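PDB 1TWY: ABC transporter, periplasmic substrate-binding protein, which is probably the periplasmic receptor of an ABC-type phosphate importer, capturing the anion between two lobes and handing it to the membrane transporter. Local coordinates for residues 40-45 with 257-262; 61-64 with 70-73; 153-158 with 203-208. One frame throughout, in Å; residues are numbered along the deposited sequence.

Contact 1: residues 40-45 with 257-262; sequences RIMDVL and AFLKSE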
# COMPACT_ATOMS: atom_id res chain seq x y z
N ARG A 40 -2.81 10.59 -0.72
CA ARG A 40 -1.50 11.27 -0.39
C ARG A 40 -0.91 11.81 -1.74
O ARG A 40 -0.73 13.01 -1.93
CB ARG A 40 -0.54 10.25 0.26
CG ARG A 40 -1.08 9.73 1.65
CD ARG A 40 0.02 9.08 2.54
NE ARG A 40 1.14 10.01 2.65
CZ ARG A 40 2.41 9.72 2.37
NH1 ARG A 40 2.76 8.51 1.93
NH2 ARG A 40 3.33 10.66 2.52
N ILE A 41 -0.86 10.99 -2.76
CA ILE A 41 -0.33 11.49 -4.05
C ILE A 41 -1.38 12.21 -4.85
O ILE A 41 -1.10 13.18 -5.52
CB ILE A 41 0.37 10.36 -4.83
CG1 ILE A 41 1.14 10.86 -6.05
CG2 ILE A 41 -0.62 9.24 -5.31
CD1 ILE A 41 2.31 11.94 -5.71
N MSE A 42 -2.67 11.83 -4.68
CA MSE A 42 -3.70 12.52 -5.45
C MSE A 42 -3.86 13.97 -5.07
O MSE A 42 -4.16 14.81 -5.91
CB MSE A 42 -5.08 11.79 -5.44
CG MSE A 42 -6.15 12.29 -6.27
SE MSE A 42 -5.61 12.05 -8.19
CE MSE A 42 -5.34 10.14 -8.26
N ASP A 43 -3.64 14.24 -3.78
CA ASP A 43 -3.68 15.63 -3.36
C ASP A 43 -2.68 16.53 -4.15
O ASP A 43 -2.98 17.61 -4.63
CB ASP A 43 -3.30 15.70 -1.89
CG ASP A 43 -4.46 15.40 -0.93
OD1 ASP A 43 -5.66 15.38 -1.35
OD2 ASP A 43 -4.17 15.00 0.18
N VAL A 44 -1.49 16.01 -4.35
CA VAL A 44 -0.52 16.71 -5.22
C VAL A 44 -0.91 16.79 -6.69
O VAL A 44 -0.78 17.84 -7.33
CB VAL A 44 0.80 16.01 -5.16
CG1 VAL A 44 1.85 16.78 -6.00
CG2 VAL A 44 1.33 15.92 -3.69
N LEU A 45 -1.44 15.72 -7.24
CA LEU A 45 -1.81 15.71 -8.65
C LEU A 45 -2.93 16.72 -8.88
O LEU A 45 -2.98 17.39 -9.89
CB LEU A 45 -2.19 14.30 -9.10
CG LEU A 45 -1.05 13.32 -8.97
CD1 LEU A 45 -1.53 11.93 -9.20
CD2 LEU A 45 0.05 13.69 -10.09
N ALA A 257 -7.20 11.78 -18.43
CA ALA A 257 -6.04 12.04 -19.28
C ALA A 257 -4.76 12.60 -18.64
O ALA A 257 -3.64 12.13 -18.89
CB ALA A 257 -6.42 13.01 -20.50
N PHE A 258 -4.95 13.62 -17.85
CA PHE A 258 -3.86 14.18 -17.08
C PHE A 258 -3.16 13.11 -16.18
O PHE A 258 -1.96 13.11 -16.02
CB PHE A 258 -4.38 15.30 -16.20
CG PHE A 258 -3.43 15.72 -15.13
CD1 PHE A 258 -2.33 16.43 -15.42
CD2 PHE A 258 -3.68 15.35 -13.76
CE1 PHE A 258 -1.47 16.81 -14.44
CE2 PHE A 258 -2.82 15.74 -12.78
CZ PHE A 258 -1.74 16.49 -13.09
N LEU A 259 -3.95 12.19 -15.59
CA LEU A 259 -3.41 11.19 -14.70
C LEU A 259 -2.53 10.23 -15.44
O LEU A 259 -1.66 9.61 -14.89
CB LEU A 259 -4.49 10.43 -13.90
CG LEU A 259 -5.27 11.22 -12.88
CD1 LEU A 259 -6.36 10.33 -12.24
CD2 LEU A 259 -4.34 11.77 -11.84
N LYS A 260 -2.71 10.17 -16.76
CA LYS A 260 -1.96 9.33 -17.64
C LYS A 260 -0.80 10.01 -18.37
O LYS A 260 -0.00 9.39 -19.01
CB LYS A 260 -2.95 8.82 -18.66
CG LYS A 260 -4.00 7.80 -18.08
CD LYS A 260 -4.84 7.16 -19.20
CE LYS A 260 -5.94 6.38 -18.50
NZ LYS A 260 -6.74 5.57 -19.45
N SER A 261 -0.67 11.30 -18.11
CA SER A 261 0.29 12.17 -18.74
C SER A 261 1.69 12.10 -18.07
O SER A 261 1.90 11.73 -16.88
CB SER A 261 -0.21 13.60 -18.65
OG SER A 261 0.04 14.27 -17.42
N GLU A 262 2.72 12.48 -18.82
CA GLU A 262 4.03 12.48 -18.28
C GLU A 262 4.19 13.37 -17.09
O GLU A 262 4.97 13.05 -16.22
CB GLU A 262 5.05 13.00 -19.29
CG GLU A 262 5.40 12.05 -20.40
CD GLU A 262 4.59 12.30 -21.64
OE1 GLU A 262 3.52 12.92 -21.52
OE2 GLU A 262 5.10 11.91 -22.72

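Contact 2: residues 61-64 with 70-73; sequences QGVG and SLLK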
# COMPACT_ATOMS: atom_id res chain seq x y z
N GLN A 61 -11.24 12.86 -1.74
CA GLN A 61 -11.93 12.42 -0.56
C GLN A 61 -11.34 11.14 -0.07
O GLN A 61 -11.62 10.09 -0.61
CB GLN A 61 -13.43 12.16 -0.85
CG GLN A 61 -14.18 13.36 -1.32
CD GLN A 61 -15.71 13.15 -1.52
OE1 GLN A 61 -16.47 14.14 -1.38
NE2 GLN A 61 -16.15 11.93 -1.71
N GLY A 62 -10.61 11.22 1.03
CA GLY A 62 -9.95 10.04 1.52
C GLY A 62 -10.85 9.37 2.52
O GLY A 62 -10.95 9.78 3.73
N VAL A 63 -11.56 8.32 2.06
CA VAL A 63 -12.53 7.55 2.86
C VAL A 63 -12.29 6.06 2.86
O VAL A 63 -13.18 5.30 3.36
CB VAL A 63 -13.95 7.79 2.37
CG1 VAL A 63 -14.36 9.21 2.75
CG2 VAL A 63 -14.09 7.59 0.85
N GLY A 64 -11.20 5.61 2.26
CA GLY A 64 -10.88 4.23 2.16
C GLY A 64 -11.39 3.60 0.85
O GLY A 64 -12.35 4.13 0.31
N SER A 70 -18.02 2.36 -3.42
CA SER A 70 -19.46 2.56 -3.20
C SER A 70 -19.94 3.92 -3.67
O SER A 70 -20.99 4.03 -4.31
CB SER A 70 -19.76 2.43 -1.72
OG SER A 70 -21.17 2.63 -1.49
N LEU A 71 -19.18 4.97 -3.34
CA LEU A 71 -19.52 6.31 -3.76
C LEU A 71 -19.57 6.48 -5.27
O LEU A 71 -20.37 7.22 -5.79
CB LEU A 71 -18.60 7.33 -3.08
CG LEU A 71 -18.75 7.50 -1.56
CD1 LEU A 71 -17.51 8.32 -0.97
CD2 LEU A 71 -19.95 8.23 -1.26
N LEU A 72 -18.63 5.87 -5.96
CA LEU A 72 -18.64 5.88 -7.43
C LEU A 72 -19.84 5.12 -7.99
O LEU A 72 -20.47 5.63 -8.94
CB LEU A 72 -17.36 5.28 -7.99
CG LEU A 72 -17.24 5.23 -9.49
CD1 LEU A 72 -17.18 6.54 -10.13
CD2 LEU A 72 -15.99 4.37 -9.87
N LYS A 73 -20.16 3.97 -7.38
CA LYS A 73 -21.29 3.12 -7.88
C LYS A 73 -22.62 3.79 -7.59
O LYS A 73 -23.57 3.65 -8.40
CB LYS A 73 -21.26 1.73 -7.37
CG LYS A 73 -20.21 0.84 -7.99
CD LYS A 73 -20.30 -0.55 -7.45
CE LYS A 73 -19.16 -1.40 -8.00
NZ LYS A 73 -19.39 -2.85 -7.65

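Contact 3: residues 153-158 with 203-208; sequences SGTRYS and FISIGS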
# COMPACT_ATOMS: atom_id res chain seq x y z
N SER A 153 -4.18 1.79 10.08
CA SER A 153 -3.15 1.96 9.02
C SER A 153 -3.39 1.25 7.75
O SER A 153 -3.59 0.03 7.72
CB SER A 153 -1.78 1.52 9.53
OG SER A 153 -0.86 1.27 8.51
N GLY A 154 -3.38 2.04 6.66
CA GLY A 154 -3.39 1.47 5.33
C GLY A 154 -2.28 0.52 4.99
O GLY A 154 -2.47 -0.48 4.23
N THR A 155 -1.08 0.83 5.49
CA THR A 155 0.06 0.03 5.24
C THR A 155 -0.13 -1.35 5.90
O THR A 155 0.14 -2.38 5.29
CB THR A 155 1.23 0.75 5.85
OG1 THR A 155 1.43 1.94 5.06
CG2 THR A 155 2.47 -0.03 5.68
N ARG A 156 -0.65 -1.29 7.09
CA ARG A 156 -0.98 -2.58 7.85
C ARG A 156 -2.00 -3.39 7.09
O ARG A 156 -1.83 -4.64 6.96
CB ARG A 156 -1.44 -2.33 9.21
CG ARG A 156 -1.66 -3.62 9.96
CD ARG A 156 -2.16 -3.33 11.32
NE ARG A 156 -2.59 -4.49 12.02
CZ ARG A 156 -2.87 -4.57 13.34
NH1 ARG A 156 -2.66 -3.58 14.25
NH2 ARG A 156 -3.31 -5.75 13.77
N TYR A 157 -3.05 -2.75 6.57
CA TYR A 157 -4.10 -3.47 5.89
C TYR A 157 -3.53 -4.17 4.66
O TYR A 157 -3.81 -5.34 4.42
CB TYR A 157 -5.22 -2.47 5.51
CG TYR A 157 -6.28 -3.17 4.77
CD1 TYR A 157 -6.11 -3.39 3.39
CD2 TYR A 157 -7.41 -3.65 5.40
CE1 TYR A 157 -7.04 -4.08 2.68
CE2 TYR A 157 -8.39 -4.35 4.66
CZ TYR A 157 -8.15 -4.56 3.31
OH TYR A 157 -9.05 -5.21 2.49
N SER A 158 -2.73 -3.48 3.87
CA SER A 158 -2.10 -4.06 2.67
C SER A 158 -1.12 -5.13 3.06
O SER A 158 -1.10 -6.10 2.43
CB SER A 158 -1.44 -2.96 1.91
OG SER A 158 -2.41 -2.02 1.48
N PHE A 203 7.65 -3.88 9.10
CA PHE A 203 7.38 -3.51 7.67
C PHE A 203 7.23 -1.99 7.60
O PHE A 203 6.70 -1.34 8.53
CB PHE A 203 6.21 -4.24 7.07
CG PHE A 203 4.94 -4.09 7.78
CD1 PHE A 203 4.61 -4.93 8.83
CD2 PHE A 203 4.08 -3.05 7.48
CE1 PHE A 203 3.47 -4.75 9.57
CE2 PHE A 203 2.91 -2.88 8.26
CZ PHE A 203 2.61 -3.78 9.28
N ILE A 204 7.65 -1.42 6.50
CA ILE A 204 7.57 0.03 6.23
C ILE A 204 7.36 0.21 4.73
O ILE A 204 7.64 -0.66 3.90
CB ILE A 204 8.84 0.76 6.60
CG1 ILE A 204 10.13 0.24 5.87
CG2 ILE A 204 9.11 0.79 8.14
CD1 ILE A 204 11.38 1.12 6.29
N SER A 205 6.81 1.35 4.37
CA SER A 205 6.77 1.73 2.96
C SER A 205 8.19 1.71 2.35
O SER A 205 9.17 2.13 2.97
CB SER A 205 6.24 3.17 2.82
OG SER A 205 5.15 3.47 3.71
N ILE A 206 8.32 1.19 1.12
CA ILE A 206 9.61 0.95 0.56
C ILE A 206 10.43 2.23 0.40
O ILE A 206 11.65 2.22 0.63
CB ILE A 206 9.43 0.17 -0.79
CG1 ILE A 206 10.75 -0.35 -1.24
CG2 ILE A 206 8.75 1.11 -1.89
CD1 ILE A 206 10.58 -1.45 -2.23
N GLY A 207 9.73 3.33 0.17
CA GLY A 207 10.35 4.66 0.08
C GLY A 207 10.95 5.17 1.35
O GLY A 207 11.89 5.98 1.31
N SER A 208 10.48 4.66 2.50
CA SER A 208 10.99 5.08 3.81
C SER A 208 12.22 4.37 4.20
O SER A 208 12.82 4.73 5.19
CB SER A 208 9.90 4.98 4.85
OG SER A 208 9.62 3.67 5.09

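Contact 1: residues 40-45 with 257-262
Leu-45 and selenomethionine Met-42 of helix 36-52 meet Phe-258 and Leu-259 near the end of helix 250-260, a buried helix-helix contact in the lobe built from the first and last parts of the modelled chain. Its side-chain contacts are all apolar, and no hydrogen bond joins the segments. The branched end of Leu-259 lies between two residues one helical turn apart: its CD2 is 3.9 Å from CD1 of Leu-45 and 3.9 Å from SE of Met-42. The two leucine side chains meet at a slant, whereas Met-42 passes Leu-259 at about a right angle. The Met-42 chain leaves with CG anti to the backbone N (chi1 -174°) and then bends at both following torsions, which carries SE and CE towards the leucine although the CB bond does not head there; CE is 4.1 Å from CD1 of Leu-259. Phe-258 meets the backbone as well as the side chain of Leu-45. Its CE2 sits 3.3 Å from Leu-45 O and 4.0 Å from Leu-45 CB, the carbonyl oxygen standing obliquely to the ring. Tyr-49, a turn further along helix 36-52, meets the same ring with its plane inclined. Just beyond, the chain turns sharply. Ser-261 OG donates to Phe-258 O at 2.7 Å, in the carbonyl plane on a lone pair, and Ser-261 N bonds to the same oxygen. Ser-261 is also the N-cap of helix 262-270, whose Ala-264, Leu-267 and Ile-268 cover Leu-45 from their own helix. The first helix of the chain is thus packed against the last two, as expected where the chain of a two-lobed periplasmic binding protein crosses back to complete its first α/β lobe.

Contact 2: residues 61-64 with 70-73
Leu-71 reaches from helix 65-73 to Gln-61 near the end of strand 57-62 and to Val-63 just past it, inside a beta-alpha-beta crossover: strand 57-62, the helix and strand 79-82 follow in turn, with strand 29-34 between the two strands in the sheet. The contact is thin, with 86 Å² buried and no hydrogen bond between the segments, and its close part is a single methyl group. Leu-71 CD1 is 3.9 Å from Val-63 CG2, the two side chains approaching tip to tip, and 3.9 Å from Gln-61 NE2, where the leucine and the extended glutamine chain cross at about a right angle. Val-63 places CG1 anti to its carbonyl carbon (chi1 -71°), which leaves CG2 as the branch directed at the leucine. On the inner side Leu-71 also touches Ser-33 of strand 29-34 and Val-76 after the helix, while Gln-61 NE2 makes a weak hydrogen bond to Ser-33 OG. The outer side is looser, for Gly-62 and Val-63 are exposed to solvent. Gly-64 then starts the helix from the N-cap position, with a positive phi of 93° that suits a residue lacking a side chain. The other branches draw apart: Val-63 CG1 is 5.0 Å from Leu-71 CD1, and Leu-71 CD2 lies 6.3 Å from Val-63 CG2.

Contact 3: residues 153-158 with 203-208
Phe-203, on strand 200-205, extends its ring to the first turn of helix 154-163, where Thr-155 and Arg-156 receive it. From CB, which is directed at the helix, CG takes the place between the backbone N and the carbonyl carbon (chi1 57°). Further out along one side of the ring, CD2 comes 3.9 Å from Thr-155 CG2, and CE2 lies equally close to that methyl; the methyl sits in the ring plane, at the edge. CE2 is also 3.9 Å from Arg-156 CA. At the tip, CZ is 4.0 Å from Arg-156 CA and 4.3 Å from its CB. Phe-159, a turn along the helix, stacks on the ring. This helix start has the Arg-…-Ser-Gly-Thr sequence of phosphate receptors, formed here by Arg-149 and residues 153-155, and is consistent with the anion-binding turn of that family. Its backbone is tied down by the N-cap: Ser-153 OG accepts from Arg-156 N at 2.9 Å, nearly straight at 169°. Beyond CB the extended arginine leads away from the strand; its NE forms a salt bridge with Glu-160 and its NH1 bonds to Arg-149 O. Past the phenylalanine, the strand gives way to a 3-10 turn in which Ser-208 OG donates to Ser-205 O at 2.7 Å, while Ser-205 OG bonds to Asn-187.

In the fold
Contacts 1 and 2 belong to the lobe built from the first and last parts of the modelled chain, contact 3 to the other. Contact 1 is a buried helix-helix contact between apolar side chains, although its centre lies about 17 Å from the centre of the chain; contact 2, equally far out, is a thin surface patch around one methyl group. They share neighbouring elements, helix 36-52 leading into strand 57-62, and Met-42 touches Val-60 of that strand. Contact 3, whose centre is about 6 Å from that of the chain, is partly buried and sets an aromatic ring beside a polar helix start. Contacts 2 and 3 both pair a helix with strands of the large mixed sheet, and both fall within the chain loop closed by contact 1.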